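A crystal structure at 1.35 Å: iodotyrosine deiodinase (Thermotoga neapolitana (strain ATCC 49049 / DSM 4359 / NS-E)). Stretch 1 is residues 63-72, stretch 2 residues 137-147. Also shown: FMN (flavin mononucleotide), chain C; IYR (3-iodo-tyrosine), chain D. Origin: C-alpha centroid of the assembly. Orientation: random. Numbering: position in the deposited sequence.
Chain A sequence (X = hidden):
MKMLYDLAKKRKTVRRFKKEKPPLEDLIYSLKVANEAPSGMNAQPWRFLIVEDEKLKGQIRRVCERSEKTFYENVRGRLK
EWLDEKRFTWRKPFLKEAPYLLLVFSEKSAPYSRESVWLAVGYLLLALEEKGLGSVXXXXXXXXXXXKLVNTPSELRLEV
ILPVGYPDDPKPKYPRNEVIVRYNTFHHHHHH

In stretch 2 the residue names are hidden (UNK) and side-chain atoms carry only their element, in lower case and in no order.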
ATOM      1  N   VAL A  63      -1.338 -26.056  -5.600  1.00 13.67           N
ATOM      2  CA  VAL A  63      -2.663 -25.451  -5.681  1.00 15.08           C
ATOM      3  C   VAL A  63      -2.608 -24.172  -6.524  1.00 15.27           C
ATOM      4  O   VAL A  63      -3.468 -23.926  -7.377  1.00 17.80           O
ATOM      5  CB  VAL A  63      -3.239 -25.180  -4.285  1.00 18.07           C
ATOM      6  CG1 VAL A  63      -4.439 -24.263  -4.369  1.00 23.91           C
ATOM      7  CG2 VAL A  63      -3.602 -26.498  -3.628  1.00 19.52           C
ATOM      8  N   CYS A  64      -1.577 -23.365  -6.300  1.00 14.70           N
ATOM      9  CA  CYS A  64      -1.413 -22.153  -7.083  1.00 15.42           C
ATOM     10  C   CYS A  64      -1.157 -22.466  -8.547  1.00 14.98           C
ATOM     11  O   CYS A  64      -1.747 -21.846  -9.419  1.00 15.96           O
ATOM     12  CB  CYS A  64      -0.296 -21.278  -6.504  1.00 14.05           C
ATOM     13  SG  CYS A  64      -0.780 -20.529  -4.946  1.00 15.76           S
ATOM     14  N   GLU A  65      -0.292 -23.435  -8.814  1.00 14.48           N
ATOM     15  CA  GLU A  65       0.035 -23.791 -10.197  1.00 14.89           C
ATOM     16  C   GLU A  65      -1.182 -24.286 -10.963  1.00 14.99           C
ATOM     17  O   GLU A  65      -1.364 -23.950 -12.137  1.00 15.99           O
ATOM     18  CB  GLU A  65       1.152 -24.835 -10.243  1.00 16.54           C
ATOM     19  CG  GLU A  65       2.518 -24.220 -10.035  1.00 17.51           C
ATOM     20  CD  GLU A  65       3.636 -25.226 -10.098  1.00 19.61           C
ATOM     21  OE1 GLU A  65       3.348 -26.441 -10.130  1.00 21.74           O
ATOM     22  OE2 GLU A  65       4.811 -24.800 -10.106  1.00 20.04           O
ATOM     23  N   ARG A  66      -2.019 -25.078 -10.299  1.00 17.00           N
ATOM     24  CA  ARG A  66      -3.233 -25.577 -10.939  1.00 19.89           C
ATOM     25  C   ARG A  66      -4.125 -24.406 -11.341  1.00 18.55           C
ATOM     26  O   ARG A  66      -4.643 -24.340 -12.463  1.00 18.35           O
ATOM     27  CB  ARG A  66      -3.984 -26.515  -9.993  1.00 24.37           C
ATOM     28  CG  ARG A  66      -5.379 -26.886 -10.468  1.00 29.99           C
ATOM     29  CD  ARG A  66      -5.342 -27.683 -11.758  1.00 33.92           C
ATOM     30  NE  ARG A  66      -5.383 -26.837 -12.949  1.00 37.02           N
ATOM     31  CZ  ARG A  66      -5.456 -27.297 -14.195  1.00 39.10           C
ATOM     32  NH1 ARG A  66      -5.497 -28.605 -14.424  1.00 40.06           N
ATOM     33  NH2 ARG A  66      -5.487 -26.449 -15.216  1.00 39.78           N
ATOM     34  N   SER A  67      -4.289 -23.478 -10.409  1.00 18.35           N
ATOM     35  CA  SER A  67      -5.100 -22.294 -10.630  1.00 19.37           C
ATOM     36  C   SER A  67      -4.507 -21.447 -11.756  1.00 17.41           C
ATOM     37  O   SER A  67      -5.233 -20.959 -12.624  1.00 18.22           O
ATOM     38  CB  SER A  67      -5.191 -21.483  -9.331  1.00 23.53           C
ATOM     39  OG  SER A  67      -5.991 -20.324  -9.473  1.00 28.95           O
ATOM     40  N   GLU A  68      -3.187 -21.278 -11.739  1.00 17.03           N
ATOM     41  CA  GLU A  68      -2.503 -20.518 -12.784  1.00 15.77           C
ATOM     42  C   GLU A  68      -2.645 -21.194 -14.138  1.00 17.60           C
ATOM     43  O   GLU A  68      -2.833 -20.526 -15.149  1.00 17.21           O
ATOM     44  CB  GLU A  68      -1.016 -20.339 -12.456  1.00 17.56           C
ATOM     45  CG  GLU A  68      -0.718 -19.482 -11.231  1.00 16.02           C
ATOM     46  CD  GLU A  68      -1.092 -18.025 -11.405  1.00 17.87           C
ATOM     47  OE1 GLU A  68      -1.734 -17.671 -12.425  1.00 19.10           O
ATOM     48  OE2 GLU A  68      -0.732 -17.235 -10.510  1.00 16.77           O
ATOM     49  N   LYS A  69      -2.555 -22.517 -14.169  1.00 18.14           N
ATOM     50  CA  LYS A  69      -2.627 -23.218 -15.443  1.00 18.42           C
ATOM     51  C   LYS A  69      -3.953 -22.931 -16.133  1.00 19.10           C
ATOM     52  O   LYS A  69      -4.001 -22.657 -17.327  1.00 19.48           O
ATOM     53  CB  LYS A  69      -2.447 -24.715 -15.243  1.00 19.49           C
ATOM     54  CG  LYS A  69      -2.187 -25.451 -16.532  1.00 19.26           C
ATOM     55  CD  LYS A  69      -1.749 -26.870 -16.254  1.00 22.16           C
ATOM     56  CE  LYS A  69      -1.426 -27.597 -17.540  1.00 24.19           C
ATOM     57  NZ  LYS A  69      -2.663 -27.809 -18.336  1.00 23.58           N
ATOM     58  N   THR A  70      -5.029 -22.982 -15.361  1.00 19.25           N
ATOM     59  CA  THR A  70      -6.359 -22.707 -15.881  1.00 20.09           C
ATOM     60  C   THR A  70      -6.445 -21.244 -16.312  1.00 19.32           C
ATOM     61  O   THR A  70      -6.993 -20.915 -17.367  1.00 20.00           O
ATOM     62  CB  THR A  70      -7.422 -23.007 -14.817  1.00 23.31           C
ATOM     63  OG1 THR A  70      -7.358 -24.396 -14.468  1.00 27.20           O
ATOM     64  CG2 THR A  70      -8.809 -22.679 -15.327  1.00 24.18           C
ATOM     65  N   PHE A  71      -5.884 -20.368 -15.485  1.00 18.76           N
ATOM     66  CA  PHE A  71      -5.842 -18.944 -15.791  1.00 18.58           C
ATOM     67  C   PHE A  71      -5.137 -18.679 -17.121  1.00 17.18           C
ATOM     68  O   PHE A  71      -5.654 -17.958 -17.973  1.00 18.97           O
ATOM     69  CB  PHE A  71      -5.162 -18.188 -14.647  1.00 19.88           C
ATOM     70  CG  PHE A  71      -4.776 -16.774 -14.989  1.00 21.83           C
ATOM     71  CD1 PHE A  71      -5.709 -15.752 -14.944  1.00 24.54           C
ATOM     72  CD2 PHE A  71      -3.472 -16.467 -15.337  1.00 22.03           C
ATOM     73  CE1 PHE A  71      -5.349 -14.452 -15.256  1.00 24.14           C
ATOM     74  CE2 PHE A  71      -3.108 -15.170 -15.639  1.00 22.90           C
ATOM     75  CZ  PHE A  71      -4.047 -14.162 -15.598  1.00 22.65           C
ATOM     76  N   TYR A  72      -3.963 -19.273 -17.309  1.00 18.19           N
ATOM     77  CA  TYR A  72      -3.206 -19.074 -18.544  1.00 17.98           C
ATOM     78  C   TYR A  72      -3.922 -19.616 -19.782  1.00 21.48           C
ATOM     79  O   TYR A  72      -3.747 -19.100 -20.882  1.00 23.34           O
ATOM     80  CB  TYR A  72      -1.789 -19.650 -18.417  1.00 19.13           C
ATOM     81  CG  TYR A  72      -0.834 -18.666 -17.789  1.00 18.53           C
ATOM     82  CD1 TYR A  72      -0.703 -18.572 -16.414  1.00 17.91           C
ATOM     83  CD2 TYR A  72      -0.099 -17.797 -18.577  1.00 19.18           C
ATOM     84  CE1 TYR A  72       0.155 -17.660 -15.846  1.00 17.23           C
ATOM     85  CE2 TYR A  72       0.758 -16.886 -18.022  1.00 18.38           C
ATOM     86  CZ  TYR A  72       0.882 -16.818 -16.654  1.00 16.81           C
ATOM     87  OH  TYR A  72       1.738 -15.900 -16.098  1.00 18.09           O
ATOM     88  N   UNK A 137       5.165  -9.806  -5.005  1.00 12.94           N
ATOM     89  CA  UNK A 137       3.803  -9.895  -4.486  1.00 13.46           C
ATOM     90  C   UNK A 137       3.018 -10.851  -5.359  1.00 14.40           C
ATOM     91  O   UNK A 137       2.521 -10.471  -6.402  1.00 20.63           O
ATOM     92  c   UNK A 137       4.472  -7.609  -4.908  1.00 14.73           C
ATOM     93  c   UNK A 137       5.421  -8.505  -5.638  1.00 15.07           C
ATOM     94  c   UNK A 137       3.266  -8.464  -4.649  1.00 12.84           C
ATOM     95  N   UNK A 138       2.942 -12.098  -4.945  1.00 11.54           N
ATOM     96  CA  UNK A 138       2.322 -13.116  -5.762  1.00 11.97           C
ATOM     97  C   UNK A 138       0.839 -13.222  -5.442  1.00 10.33           C
ATOM     98  O   UNK A 138       0.446 -13.374  -4.282  1.00 10.67           O
ATOM     99  c   UNK A 138       1.515 -16.399  -8.420  1.00 12.77           C
ATOM    100  c   UNK A 138       1.149 -17.626  -6.393  1.00 13.77           C
ATOM    101  c   UNK A 138       2.176 -15.431  -7.710  1.00 12.82           C
ATOM    102  o   UNK A 138       0.335 -18.462  -8.468  1.00 16.62           O
ATOM    103  c   UNK A 138       3.038 -14.452  -5.578  1.00 12.44           C
ATOM    104  c   UNK A 138       1.811 -16.643  -5.691  1.00 12.72           C
ATOM    105  c   UNK A 138       1.004 -17.497  -7.756  1.00 13.12           C
ATOM    106  c   UNK A 138       2.348 -15.540  -6.340  1.00 11.67           C
ATOM    107  N   UNK A 139       0.018 -13.088  -6.474  1.00 11.75           N
ATOM    108  CA  UNK A 139      -1.426 -13.088  -6.318  1.00 13.64           C
ATOM    109  C   UNK A 139      -2.034 -14.130  -7.250  1.00 15.26           C
ATOM    110  O   UNK A 139      -2.333 -13.839  -8.412  1.00 18.39           O
ATOM    111  o   UNK A 139      -1.619 -11.284  -7.920  1.00 14.63           O
ATOM    112  c   UNK A 139      -2.018 -11.699  -6.613  1.00 14.59           C
ATOM    113  c   UNK A 139      -1.514 -10.675  -5.605  1.00 15.26           C
ATOM    114  N   UNK A 140      -2.205 -15.363  -6.749  1.00 15.55           N
ATOM    115  CA  UNK A 140      -2.781 -16.438  -7.568  1.00 17.20           C
ATOM    116  C   UNK A 140      -4.245 -16.154  -7.869  1.00 19.17           C
ATOM    117  O   UNK A 140      -4.854 -15.320  -7.205  1.00 20.28           O
ATOM    118  c   UNK A 140      -2.654 -17.668  -6.665  1.00 17.40           C
ATOM    119  c   UNK A 140      -2.697 -17.106  -5.267  1.00 16.28           C
ATOM    120  c   UNK A 140      -1.961 -15.784  -5.358  1.00 15.96           C
ATOM    121  N   UNK A 141      -4.811 -16.846  -8.862  1.00 20.44           N
ATOM    122  CA  UNK A 141      -6.197 -16.585  -9.259  1.00 25.86           C
ATOM    123  C   UNK A 141      -7.210 -16.875  -8.157  1.00 31.64           C
ATOM    124  O   UNK A 141      -8.206 -16.156  -8.059  1.00 34.64           O
ATOM    125  c   UNK A 141      -5.037 -17.802 -10.970  1.00 24.81           C
ATOM    126  c   UNK A 141      -4.158 -17.824  -9.751  1.00 22.28           C
ATOM    127  c   UNK A 141      -6.409 -17.533 -10.446  1.00 27.19           C
ATOM    128  N   UNK A 142      -6.977 -17.905  -7.349  1.00 32.46           N
ATOM    129  CA  UNK A 142      -7.894 -18.200  -6.252  1.00 36.34           C
ATOM    130  C   UNK A 142      -7.190 -18.333  -4.909  1.00 35.02           C
ATOM    131  O   UNK A 142      -6.472 -19.299  -4.649  1.00 37.52           O
ATOM    132  o   UNK A 142     -10.446 -18.586  -5.097  1.00 45.85           O
ATOM    133  c   UNK A 142      -9.868 -19.613  -5.520  1.00 44.93           C
ATOM    134  c   UNK A 142      -8.738 -19.445  -6.528  1.00 40.63           C
ATOM    135  o   UNK A 142     -10.172 -20.763  -5.142  1.00 47.03           O
ATOM    136  N   UNK A 143      -7.429 -17.356  -4.050  1.00 28.47           N
ATOM    137  CA  UNK A 143      -6.855 -17.355  -2.717  1.00 25.72           C
ATOM    138  C   UNK A 143      -7.553 -18.325  -1.775  1.00 24.92           C
ATOM    139  O   UNK A 143      -6.981 -18.722  -0.762  1.00 22.51           O
ATOM    140  c   UNK A 143      -4.657 -14.922  -2.097  1.00 28.07           C
ATOM    141  c   UNK A 143      -3.711 -14.030  -2.582  1.00 27.28           C
ATOM    142  c   UNK A 143      -6.227 -14.166  -3.720  1.00 32.31           C
ATOM    143  c   UNK A 143      -5.919 -14.998  -2.658  1.00 27.26           C
ATOM    144  c   UNK A 143      -5.288 -13.275  -4.207  1.00 32.25           C
ATOM    145  c   UNK A 143      -4.028 -13.205  -3.628  1.00 29.14           C
ATOM    146  c   UNK A 143      -6.936 -15.957  -2.118  1.00 28.10           C
ATOM    147  N   UNK A 144      -8.793 -18.692  -2.091  1.00 24.57           N
ATOM    148  CA  UNK A 144      -9.591 -19.471  -1.142  1.00 26.71           C
ATOM    149  C   UNK A 144      -8.976 -20.834  -0.842  1.00 23.63           C
ATOM    150  O   UNK A 144      -8.997 -21.291   0.299  1.00 22.93           O
ATOM    151  n   UNK A 144     -15.706 -15.725  -2.364  1.00 61.06           N
ATOM    152  c   UNK A 144     -15.173 -16.938  -2.422  1.00 60.00           C
ATOM    153  c   UNK A 144     -13.221 -18.417  -2.095  1.00 49.25           C
ATOM    154  c   UNK A 144     -11.800 -18.292  -1.574  1.00 41.61           C
ATOM    155  n   UNK A 144     -15.909 -17.963  -2.837  1.00 61.40           N
ATOM    156  c   UNK A 144     -11.043 -19.609  -1.613  1.00 33.46           C
ATOM    157  n   UNK A 144     -13.906 -17.126  -2.068  1.00 55.72           N
ATOM    158  N   UNK A 145      -8.414 -21.470  -1.862  1.00 25.08           N
ATOM    159  CA  UNK A 145      -7.804 -22.780  -1.683  1.00 26.12           C
ATOM    160  C   UNK A 145      -6.537 -22.699  -0.837  1.00 23.31           C
ATOM    161  O   UNK A 145      -6.278 -23.567  -0.010  1.00 24.06           O
ATOM    162  o   UNK A 145      -9.352 -24.982  -5.785  1.00 46.16           O
ATOM    163  c   UNK A 145      -8.809 -23.768  -3.807  1.00 35.18           C
ATOM    164  o   UNK A 145      -7.565 -23.704  -5.844  1.00 44.53           O
ATOM    165  c   UNK A 145      -8.556 -24.180  -5.248  1.00 42.77           C
ATOM    166  c   UNK A 145      -7.533 -23.441  -3.040  1.00 30.43           C
ATOM    167  N   UNK A 146      -5.757 -21.642  -1.026  1.00 20.78           N
ATOM    168  CA  UNK A 146      -4.556 -21.453  -0.229  1.00 18.70           C
ATOM    169  C   UNK A 146      -4.946 -21.138   1.210  1.00 17.12           C
ATOM    170  O   UNK A 146      -4.344 -21.652   2.150  1.00 16.10           O
ATOM    171  c   UNK A 146      -3.650 -20.351  -0.817  1.00 17.24           C
ATOM    172  c   UNK A 146      -3.186 -20.750  -2.216  1.00 17.87           C
ATOM    173  c   UNK A 146      -2.464 -20.106   0.096  1.00 18.85           C
ATOM    174  N   UNK A 147      -5.976 -20.313   1.378  1.00 16.26           N
ATOM    175  CA  UNK A 147      -6.474 -19.992   2.712  1.00 16.42           C
ATOM    176  C   UNK A 147      -6.832 -21.247   3.491  1.00 15.69           C
ATOM    177  O   UNK A 147      -6.530 -21.353   4.678  1.00 16.41           O
ATOM    178  c   UNK A 147      -7.371 -17.630   2.329  1.00 18.59           C
ATOM    179  o   UNK A 147      -8.482 -15.530   2.281  1.00 21.72           O
ATOM    180  c   UNK A 147      -7.696 -19.081   2.632  1.00 17.49           C
ATOM    181  c   UNK A 147      -8.608 -16.761   2.347  1.00 24.32           C
ATOM    182  o   UNK A 147      -9.722 -17.308   2.428  1.00 31.64           O
TER
HETATM  183  N1  FMN C 301       4.164 -10.894 -10.219  1.00 11.67           N
HETATM  184  C2  FMN C 301       3.946 -12.197 -10.564  1.00 12.49           C
HETATM  185  O2  FMN C 301       4.834 -12.827 -11.113  1.00 13.99           O
HETATM  186  N3  FMN C 301       2.748 -12.806 -10.292  1.00 12.73           N
HETATM  187  C4  FMN C 301       1.734 -12.119  -9.685  1.00 12.53           C
HETATM  188  O4  FMN C 301       0.663 -12.696  -9.457  1.00 13.36           O
HETATM  189  C4A FMN C 301       1.952 -10.788  -9.322  1.00 10.92           C
HETATM  190  N5  FMN C 301       0.961 -10.072  -8.686  1.00 12.83           N
HETATM  191  C5A FMN C 301       1.192  -8.760  -8.309  1.00 12.28           C
HETATM  192  C6  FMN C 301       0.191  -8.058  -7.652  1.00 11.62           C
HETATM  193  C7  FMN C 301       0.387  -6.748  -7.242  1.00 11.06           C
HETATM  194  C7M FMN C 301      -0.733  -6.035  -6.529  1.00 12.29           C
HETATM  195  C8  FMN C 301       1.603  -6.133  -7.501  1.00 11.65           C
HETATM  196  C8M FMN C 301       1.849  -4.711  -7.072  1.00 14.36           C
HETATM  197  C9  FMN C 301       2.607  -6.837  -8.160  1.00 11.37           C
HETATM  198  C9A FMN C 301       2.414  -8.154  -8.569  1.00 11.13           C
HETATM  199  N10 FMN C 301       3.403  -8.868  -9.244  1.00 10.37           N
HETATM  200  C10 FMN C 301       3.181 -10.187  -9.574  1.00 10.76           C
HETATM  201  C1' FMN C 301       4.734  -8.244  -9.554  1.00 10.17           C
HETATM  202  C2' FMN C 301       4.604  -7.299 -10.769  1.00 10.95           C
HETATM  203  O2' FMN C 301       4.519  -8.023 -11.992  1.00 11.73           O
HETATM  204  C3' FMN C 301       5.788  -6.327 -10.773  1.00 10.82           C
HETATM  205  O3' FMN C 301       5.673  -5.505  -9.625  1.00 11.14           O
HETATM  206  C4' FMN C 301       5.868  -5.457 -12.027  1.00 11.28           C
HETATM  207  O4' FMN C 301       6.127  -6.275 -13.160  1.00 12.04           O
HETATM  208  C5' FMN C 301       6.970  -4.418 -11.899  1.00 10.63           C
HETATM  209  O5' FMN C 301       8.184  -5.074 -11.602  1.00 11.13           O
HETATM  210  P   FMN C 301       9.551  -4.247 -11.424  1.00 11.89           P
HETATM  211  O1P FMN C 301      10.620  -5.323 -11.267  1.00 12.26           O
HETATM  212  O2P FMN C 301       9.467  -3.434 -10.162  1.00 13.77           O
HETATM  213  O3P FMN C 301       9.765  -3.432 -12.686  1.00 11.51           O
HETATM  214  N   IYR D 302      -0.519 -14.492 -11.241  1.00 14.81           N
HETATM  215  CA  IYR D 302      -0.079 -14.793 -12.579  1.00 14.93           C
HETATM  216  CB  IYR D 302      -0.200 -13.661 -13.613  1.00 14.20           C
HETATM  217  CC  IYR D 302       0.389 -12.349 -13.222  1.00 13.58           C
HETATM  218  CD  IYR D 302      -0.451 -11.343 -12.746  1.00 13.17           C
HETATM  219  CE  IYR D 302       0.032 -10.083 -12.391  1.00 13.78           C
HETATM  220  IE  IYR D 302      -1.261  -8.711 -11.676  1.00 20.46           I
HETATM  221  CF  IYR D 302       1.397  -9.821 -12.538  1.00 12.10           C
HETATM  222  OF  IYR D 302       1.956  -8.617 -12.222  1.00 12.57           O
HETATM  223  CG  IYR D 302       2.266 -10.823 -13.008  1.00 13.34           C
HETATM  224  CH  IYR D 302       1.759 -12.070 -13.361  1.00 13.24           C
HETATM  225  C   IYR D 302       1.363 -15.266 -12.614  1.00 16.02           C
HETATM  226  O   IYR D 302       1.987 -15.742 -13.562  1.00 17.41           O
HETATM  227  OXT IYR D 302       2.021 -15.137 -11.436  1.00 14.99           O
HETATM  228  O   HOH W   1      -6.042 -25.018  -7.593  1.00 32.00           O

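Position 137 has three side-chain carbons that close a ring onto its own backbone N, the signature of proline. Pro-137 lies beyond reach of the helix 63-72; its phi of -76° suits the ring.

At position 138 one carbon leads to a six-carbon ring bearing a single oxygen. That oxygen lies 2.6 Å from OE2 of Glu-68 and 3.5 Å from CB of Cys-64. A hydroxylated ring of this size is tyrosine. Tyr-138 OH donates to Glu-68 OE2, and SG of Cys-64 sits at the ring edge, 5.2 Å from the centroid and 85° off the normal.

Position 139 carries one carbon that branches to one oxygen and one carbon, which defines threonine. The CA-to-CB bond points away from stretch 1, and the residue serves the flavin instead: Thr-139 N donates to FMN O4 at 3.1 Å, while Thr-139 OG1 lies 3.0 Å from FMN N5.

Position 140 again shows three carbons closed onto the backbone N, and its CB is 3.8 Å from SG of Cys-64. It is proline. Pro-140 directs CA-to-CB toward the helix, and its CA is 5.9 Å from CA of Cys-64.

The same ring closure recurs at position 141, where CB approaches OG of Ser-67 to 3.0 Å: a further proline. Pro-141 is the residue of stretch 2 most covered by stretch 1 (78 Å²). Its CG lies 3.7 Å from CB of Phe-71, and its CD lies 3.5 Å from CD of Glu-68.

Position 142 has two carbons, the second bearing two oxygens, hence aspartate. Asp-142 occupies the N-cap: its OD1 accepts a weak bond of 3.4 Å from the backbone N of position 144.

Position 143 has one carbon and a six-carbon ring without a heteroatom, so it is phenylalanine. Phe-143 points away from stretch 1 and makes no contact there.

At position 144 three carbons, a nitrogen and a carbon with two more nitrogens spell a guanidinium. Arg-144 is extended and exposed, out of reach of the first helix.

Position 145 has three carbons, the third carrying two oxygens; its CB packs 3.5 Å from CG1 of Val-63. This is glutamate. A water donates both to Glu-145 OE1 (2.7 Å) and to the backbone O of Val-63 (2.8 Å), bridging the stretches.

Position 146 has one carbon forking into two, as in valine. Val-146 CG2 lies 3.6 Å from SG of Cys-64 and 4.3 Å from CG1 of Val-63.

Position 147 repeats the three-carbon carboxylate, giving glutamate; Glu-147 does not reach stretch 1, but its N donates to Phe-143 O at 2.8 Å.

The contact buries 469 Å² between nearly antiparallel helices (170°, axes 9.8 Å apart at closest) and the loop before the second. Cys-64 sulfur fills a pocket bounded by Tyr-138, Pro-140 and Val-146. Glu-68 joins this packing to the ligand: its OE2 accepts from both Tyr-138 OH and, at 2.8 Å, N of the iodotyrosine substrate.

Stretch 2, residues 137-147: PYTPPDFREVE
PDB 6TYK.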